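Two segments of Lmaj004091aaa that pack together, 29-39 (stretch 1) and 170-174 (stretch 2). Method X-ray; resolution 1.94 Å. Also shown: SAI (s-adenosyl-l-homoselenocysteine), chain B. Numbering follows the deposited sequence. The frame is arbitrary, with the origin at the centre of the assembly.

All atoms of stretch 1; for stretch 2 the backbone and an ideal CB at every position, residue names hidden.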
ATOM      1  N   SER A  29      18.607  -3.621  13.008  1.00 25.23           N
ATOM      2  CA  SER A  29      17.188  -3.933  13.248  1.00 24.26           C
ATOM      3  C   SER A  29      16.296  -2.788  12.781  1.00 23.99           C
ATOM      4  O   SER A  29      16.767  -1.668  12.540  1.00 25.84           O
ATOM      5  CB  SER A  29      16.924  -4.194  14.739  1.00 22.61           C
ATOM      6  OG  SER A  29      17.022  -2.990  15.502  1.00 22.73           O
ATOM      7  N   THR A  30      14.998  -3.070  12.692  1.00 22.70           N
ATOM      8  CA  THR A  30      14.000  -2.058  12.326  1.00 21.31           C
ATOM      9  C   THR A  30      13.820  -1.082  13.459  1.00 20.61           C
ATOM     10  O   THR A  30      13.568   0.097  13.249  1.00 22.05           O
ATOM     11  CB  THR A  30      12.672  -2.702  12.045  1.00 20.54           C
ATOM     12  OG1 THR A  30      12.386  -3.604  13.112  1.00 27.96           O
ATOM     13  CG2 THR A  30      12.721  -3.479  10.750  1.00 24.17           C
ATOM     14  N   ASP A  31      13.929  -1.594  14.681  1.00 22.83           N
ATOM     15  CA  ASP A  31      13.850  -0.774  15.893  1.00 23.13           C
ATOM     16  C   ASP A  31      14.917   0.321  15.945  1.00 22.22           C
ATOM     17  O   ASP A  31      14.651   1.454  16.348  1.00 23.53           O
ATOM     18  CB  ASP A  31      13.965  -1.678  17.123  1.00 21.07           C
ATOM     19  CG  ASP A  31      12.878  -2.743  17.153  1.00 28.04           C
ATOM     20  OD1 ASP A  31      11.679  -2.391  17.180  1.00 29.36           O
ATOM     21  OD2 ASP A  31      13.221  -3.935  17.115  1.00 35.75           O
ATOM     22  N   GLU A  32      16.133  -0.047  15.556  1.00 24.52           N
ATOM     23  CA  GLU A  32      17.222   0.895  15.419  1.00 26.23           C
ATOM     24  C   GLU A  32      16.918   1.941  14.318  1.00 25.63           C
ATOM     25  O   GLU A  32      17.183   3.120  14.484  1.00 24.65           O
ATOM     26  CB  GLU A  32      18.504   0.117  15.086  1.00 26.30           C
ATOM     27  CG  GLU A  32      19.772   0.940  15.151  1.00 26.73           C
ATOM     28  CD  GLU A  32      20.938   0.331  14.389  1.00 27.56           C
ATOM     29  OE1 GLU A  32      20.835  -0.805  13.892  1.00 28.71           O
ATOM     30  OE2 GLU A  32      21.975   1.017  14.274  1.00 39.30           O
HETATM   31  N   MSE A  33      16.369   1.493  13.196  1.00 25.72           N
HETATM   32  CA  MSE A  33      16.060   2.384  12.076  1.00 25.24           C
HETATM   33  C   MSE A  33      14.974   3.398  12.392  1.00 25.25           C
HETATM   34  O   MSE A  33      15.133   4.583  12.104  1.00 25.56           O
HETATM   35  CB  MSE A  33      15.658   1.562  10.860  1.00 27.34           C
HETATM   36  CG  MSE A  33      15.353   2.372   9.630  1.00 28.16           C
HETATM   37 SE   MSE A  33      13.468   2.823   9.495  0.85 34.54          SE
HETATM   38  CE  MSE A  33      12.832   1.008   9.198  1.00 31.99           C
ATOM     39  N   TRP A  34      13.858   2.953  12.964  1.00 26.34           N
ATOM     40  CA  TRP A  34      12.789   3.896  13.327  1.00 24.14           C
ATOM     41  C   TRP A  34      13.261   4.945  14.343  1.00 26.23           C
ATOM     42  O   TRP A  34      12.754   6.061  14.329  1.00 22.48           O
ATOM     43  CB  TRP A  34      11.541   3.181  13.882  1.00 22.07           C
ATOM     44  CG  TRP A  34      10.845   2.280  12.898  1.00 20.78           C
ATOM     45  CD1 TRP A  34      10.586   0.949  13.062  1.00 24.10           C
ATOM     46  CD2 TRP A  34      10.352   2.627  11.591  1.00 20.20           C
ATOM     47  NE1 TRP A  34       9.951   0.440  11.946  1.00 23.53           N
ATOM     48  CE2 TRP A  34       9.803   1.447  11.025  1.00 22.93           C
ATOM     49  CE3 TRP A  34      10.348   3.805  10.830  1.00 24.87           C
ATOM     50  CZ2 TRP A  34       9.230   1.423   9.757  1.00 19.16           C
ATOM     51  CZ3 TRP A  34       9.783   3.781   9.554  1.00 24.29           C
ATOM     52  CH2 TRP A  34       9.238   2.597   9.031  1.00 23.67           C
ATOM     53  N   LYS A  35      14.205   4.596  15.225  1.00 23.49           N
ATOM     54  CA  LYS A  35      14.780   5.588  16.133  1.00 24.31           C
ATOM     55  C   LYS A  35      15.563   6.633  15.349  1.00 28.22           C
ATOM     56  O   LYS A  35      15.593   7.793  15.733  1.00 26.62           O
ATOM     57  CB  LYS A  35      15.663   4.928  17.203  1.00 24.92           C
ATOM     58  CG  LYS A  35      14.869   4.339  18.357  1.00 28.09           C
ATOM     59  CD  LYS A  35      15.690   3.384  19.224  1.00 29.17           C
ATOM     60  CE  LYS A  35      16.619   4.105  20.185  1.00 30.05           C
ATOM     61  NZ  LYS A  35      17.364   3.119  21.041  1.00 25.24           N
ATOM     62  N   ALA A  36      16.176   6.229  14.233  1.00 29.86           N
ATOM     63  CA  ALA A  36      16.918   7.167  13.375  1.00 30.90           C
ATOM     64  C   ALA A  36      15.991   8.005  12.493  1.00 30.19           C
ATOM     65  O   ALA A  36      16.207   9.204  12.296  1.00 33.73           O
ATOM     66  CB  ALA A  36      17.929   6.409  12.500  1.00 27.74           C
ATOM     67  N   GLU A  37      14.956   7.376  11.965  1.00 25.96           N
ATOM     68  CA  GLU A  37      14.141   7.995  10.945  1.00 25.35           C
ATOM     69  C   GLU A  37      12.933   8.779  11.466  1.00 24.96           C
ATOM     70  O   GLU A  37      12.375   9.580  10.714  1.00 27.74           O
ATOM     71  CB  GLU A  37      13.648   6.914   9.964  1.00 25.25           C
ATOM     72  CG  GLU A  37      14.728   6.374   9.061  1.00 30.28           C
ATOM     73  CD  GLU A  37      15.164   7.360   7.969  1.00 35.19           C
ATOM     74  OE1 GLU A  37      14.306   8.112   7.436  1.00 35.96           O
ATOM     75  OE2 GLU A  37      16.369   7.370   7.633  1.00 33.82           O
ATOM     76  N   LEU A  38      12.484   8.514  12.696  1.00 21.72           N
ATOM     77  CA  LEU A  38      11.226   9.093  13.192  1.00 22.28           C
ATOM     78  C   LEU A  38      11.460  10.207  14.209  1.00 23.78           C
ATOM     79  O   LEU A  38      10.767  10.303  15.200  1.00 26.26           O
ATOM     80  CB  LEU A  38      10.320   8.020  13.802  1.00 21.51           C
ATOM     81  CG  LEU A  38       9.905   6.870  12.881  1.00 23.59           C
ATOM     82  CD1 LEU A  38       8.837   6.061  13.538  1.00 25.77           C
ATOM     83  CD2 LEU A  38       9.423   7.380  11.522  1.00 22.40           C
ATOM     84  N   THR A  39      12.410  11.073  13.926  1.00 28.21           N
ATOM     85  CA  THR A  39      12.701  12.207  14.785  1.00 31.86           C
ATOM     86  C   THR A  39      11.840  13.427  14.419  1.00 34.19           C
ATOM     87  O   THR A  39      11.392  13.596  13.276  1.00 38.20           O
ATOM     88  CB  THR A  39      14.175  12.610  14.667  1.00 33.73           C
ATOM     89  OG1 THR A  39      14.472  12.936  13.300  1.00 38.50           O
ATOM     90  CG2 THR A  39      15.086  11.465  15.112  1.00 35.39           C
ATOM     91  N   UNK A 170       5.015   4.023   2.601  1.00 24.17           N
ATOM     92  CA  UNK A 170       5.103   5.331   3.261  1.00 24.49           C
ATOM     93  C   UNK A 170       4.728   5.307   4.738  1.00 24.70           C
ATOM     94  O   UNK A 170       5.025   6.254   5.456  1.00 25.48           O
ATOM     95  CB  UNK A 170       4.200   6.330   2.536  1.00 24.49           C
ATOM     96  N   UNK A 171       4.088   4.229   5.180  1.00 25.13           N
ATOM     97  CA  UNK A 171       3.712   4.072   6.570  1.00 26.20           C
ATOM     98  C   UNK A 171       4.875   3.615   7.444  1.00 24.06           C
ATOM     99  O   UNK A 171       5.641   2.744   7.045  1.00 24.72           O
ATOM    100  CB  UNK A 171       2.556   3.076   6.683  1.00 26.20           C
ATOM    101  N   UNK A 172       4.989   4.186   8.649  1.00 20.97           N
ATOM    102  CA  UNK A 172       5.856   3.575   9.668  1.00 21.91           C
ATOM    103  C   UNK A 172       5.275   2.220  10.014  1.00 23.67           C
ATOM    104  O   UNK A 172       4.115   1.956   9.734  1.00 22.19           O
ATOM    105  CB  UNK A 172       5.978   4.454  10.914  1.00 21.91           C
ATOM    106  N   UNK A 173       6.052   1.355  10.648  1.00 28.00           N
ATOM    107  CA  UNK A 173       5.521   0.048  11.025  1.00 26.21           C
ATOM    108  C   UNK A 173       4.391   0.173  12.039  1.00 27.04           C
ATOM    109  O   UNK A 173       3.418  -0.598  11.982  1.00 22.66           O
ATOM    110  CB  UNK A 173       6.636  -0.832  11.593  1.00 26.21           C
ATOM    111  N   UNK A 174       4.563   1.084  13.001  1.00 22.34           N
ATOM    112  CA  UNK A 174       3.540   1.358  13.989  1.00 24.12           C
ATOM    113  C   UNK A 174       2.227   1.740  13.325  1.00 25.63           C
ATOM    114  O   UNK A 174       1.173   1.253  13.726  1.00 29.18           O
ATOM    115  CB  UNK A 174       3.999   2.469  14.936  1.00 24.12           C
TER
HETATM  116  N   SAI B 401      -2.116   3.377  -5.550  1.00 31.77           N
HETATM  117  CA  SAI B 401      -2.013   4.163  -6.813  1.00 30.13           C
HETATM  118  CB  SAI B 401      -0.931   5.215  -6.685  1.00 31.24           C
HETATM  119  CG  SAI B 401       0.482   4.705  -6.442  1.00 31.74           C
HETATM  120 SE   SAI B 401       1.714   6.236  -6.307  0.85 32.69          SE
HETATM  121  C   SAI B 401      -1.650   3.312  -8.019  1.00 30.14           C
HETATM  122  O   SAI B 401      -1.157   2.194  -7.871  1.00 27.46           O
HETATM  123  OXT SAI B 401      -1.809   3.740  -9.162  1.00 29.66           O
HETATM  124  C5' SAI B 401       1.712   6.364  -4.336  1.00 32.32           C
HETATM  125  C4' SAI B 401       0.605   7.272  -3.792  1.00 26.64           C
HETATM  126  O4' SAI B 401       0.637   7.201  -2.396  1.00 26.96           O
HETATM  127  C3' SAI B 401       0.757   8.746  -4.132  1.00 25.27           C
HETATM  128  O3' SAI B 401      -0.429   9.248  -4.688  1.00 24.13           O
HETATM  129  C2' SAI B 401       1.037   9.455  -2.828  1.00 22.53           C
HETATM  130  O2' SAI B 401       0.488  10.765  -2.780  1.00 22.49           O
HETATM  131  C1' SAI B 401       0.350   8.494  -1.891  1.00 24.91           C
HETATM  132  N9  SAI B 401       0.784   8.574  -0.504  1.00 26.98           N
HETATM  133  C8  SAI B 401       2.029   8.930  -0.038  1.00 25.78           C
HETATM  134  N7  SAI B 401       2.005   8.863   1.291  1.00 20.23           N
HETATM  135  C5  SAI B 401       0.760   8.454   1.682  1.00 29.15           C
HETATM  136  C6  SAI B 401       0.199   8.211   2.933  1.00 26.42           C
HETATM  137  N6  SAI B 401       0.931   8.390   4.035  1.00 21.72           N
HETATM  138  N1  SAI B 401      -1.120   7.797   3.021  1.00 26.22           N
HETATM  139  C2  SAI B 401      -1.892   7.635   1.878  1.00 26.26           C
HETATM  140  N3  SAI B 401      -1.318   7.867   0.640  1.00 25.90           N
HETATM  141  C4  SAI B 401      -0.018   8.261   0.554  1.00 28.74           C

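Stretch 1 is a helix, residues 30-37. Thr30, Trp34 and Leu38 lie along the side that touches stretch 2. The nearest CA atoms are those of Trp34 and position 172, 7.8 Å apart.

Position 170 has nothing of stretch 1 within 5.5 Å of its ideal CB. Stretch 1 sets no demand here, but the ligand SAI lies on this side of the chain: the ideal CB is 3.6 Å from SAI N7, so a flat or apolar group that can lie along the ligand would suit. The residue is Tyr170. One face of its ring lies against the ligand, with Tyr170 CD2 3.5 Å from SAI C8.

At position 171 the CA-to-CB bond points away from stretch 1. Many side chains would fit. The residue is Leu171, and its contact with the helix comes from the backbone: Leu171 O is 4.1 Å from Trp34 CH2.

Position 172 lies beside the indole. Its CA-to-CB bond points sideways, and the ideal CB is 4.1 Å from Trp34 CZ3 and 4.2 Å from Leu38 CD1. Both neighbours are apolar, so a compact side chain with a methyl group would suit: Val, Ile, Thr or Ala. The phi/psi of -64/163 just before helical values at 173 is typical of an N-cap, which favours Ser, Thr, Asp or Asn. The residue is Thr172, with chi1 in the p well. Thr172 meets both demands. Its CB sits over one face of the Trp34 six-membered ring, 4.3 Å from the centroid, in a CH-pi contact. Thr172 CG2 packs against Leu38 CD2 at 3.6 Å. Its hydroxyl caps a backbone N just past the stretch.

Position 173 begins the next helix. Its ideal CB is 3.6 Å from Trp34 NE1, an indole donor with no acceptor in stretch 1. A short acceptor would suit best: Asp or Asn, perhaps Ser or Thr. Asp is also common in the first turn of a helix. The residue is Asp173, with chi1 in the m well. Trp34 NE1 donates to Asp173 OD2 at 3.1 Å and 156°, and the carboxylate oxygen lies at the ring edge, near its plane. Water 1 donates to Asp173 OD2 at 3.0 Å and is also hydrogen-bonded to Thr30 OG1 at 3.2 Å, so it bridges the two stretches.

Position 174 is helical, and its ideal CB has nothing of stretch 1 within 5.5 Å. Most helix-compatible residues would do. The residue is Ala174, whose methyl makes no contact with stretch 1.

Stretch 2, residues 170-174: YLTDA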
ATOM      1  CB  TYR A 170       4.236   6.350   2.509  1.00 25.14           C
ATOM      2  CG  TYR A 170       4.693   6.512   1.090  1.00 24.21           C
ATOM      3  CD1 TYR A 170       5.927   7.068   0.819  1.00 22.79           C
ATOM      4  CD2 TYR A 170       3.930   6.040   0.023  1.00 23.66           C
ATOM      5  CE1 TYR A 170       6.390   7.194  -0.478  1.00 26.72           C
ATOM      6  CE2 TYR A 170       4.365   6.177  -1.293  1.00 21.11           C
ATOM      7  CZ  TYR A 170       5.613   6.736  -1.528  1.00 24.63           C
ATOM      8  OH  TYR A 170       6.105   6.871  -2.801  1.00 28.85           O
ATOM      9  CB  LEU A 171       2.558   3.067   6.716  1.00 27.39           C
ATOM     10  CG  LEU A 171       1.199   3.431   6.119  1.00 25.28           C
ATOM     11  CD1 LEU A 171       0.294   2.191   6.017  1.00 25.73           C
ATOM     12  CD2 LEU A 171       0.505   4.544   6.934  1.00 23.92           C
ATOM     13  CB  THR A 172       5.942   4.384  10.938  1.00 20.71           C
ATOM     14  OG1 THR A 172       4.684   4.361  11.633  1.00 23.18           O
ATOM     15  CG2 THR A 172       6.341   5.819  10.625  1.00 23.36           C
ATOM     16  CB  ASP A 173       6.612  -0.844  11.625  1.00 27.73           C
ATOM     17  CG  ASP A 173       7.509  -1.475  10.581  1.00 25.72           C
ATOM     18  OD1 ASP A 173       7.262  -1.325   9.370  1.00 27.46           O
ATOM     19  OD2 ASP A 173       8.488  -2.117  10.994  1.00 26.04           O
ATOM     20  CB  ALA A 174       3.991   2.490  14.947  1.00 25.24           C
TER
HETATM   21  O   HOH W   1       9.346  -2.693  13.809  1.00 40.46           O
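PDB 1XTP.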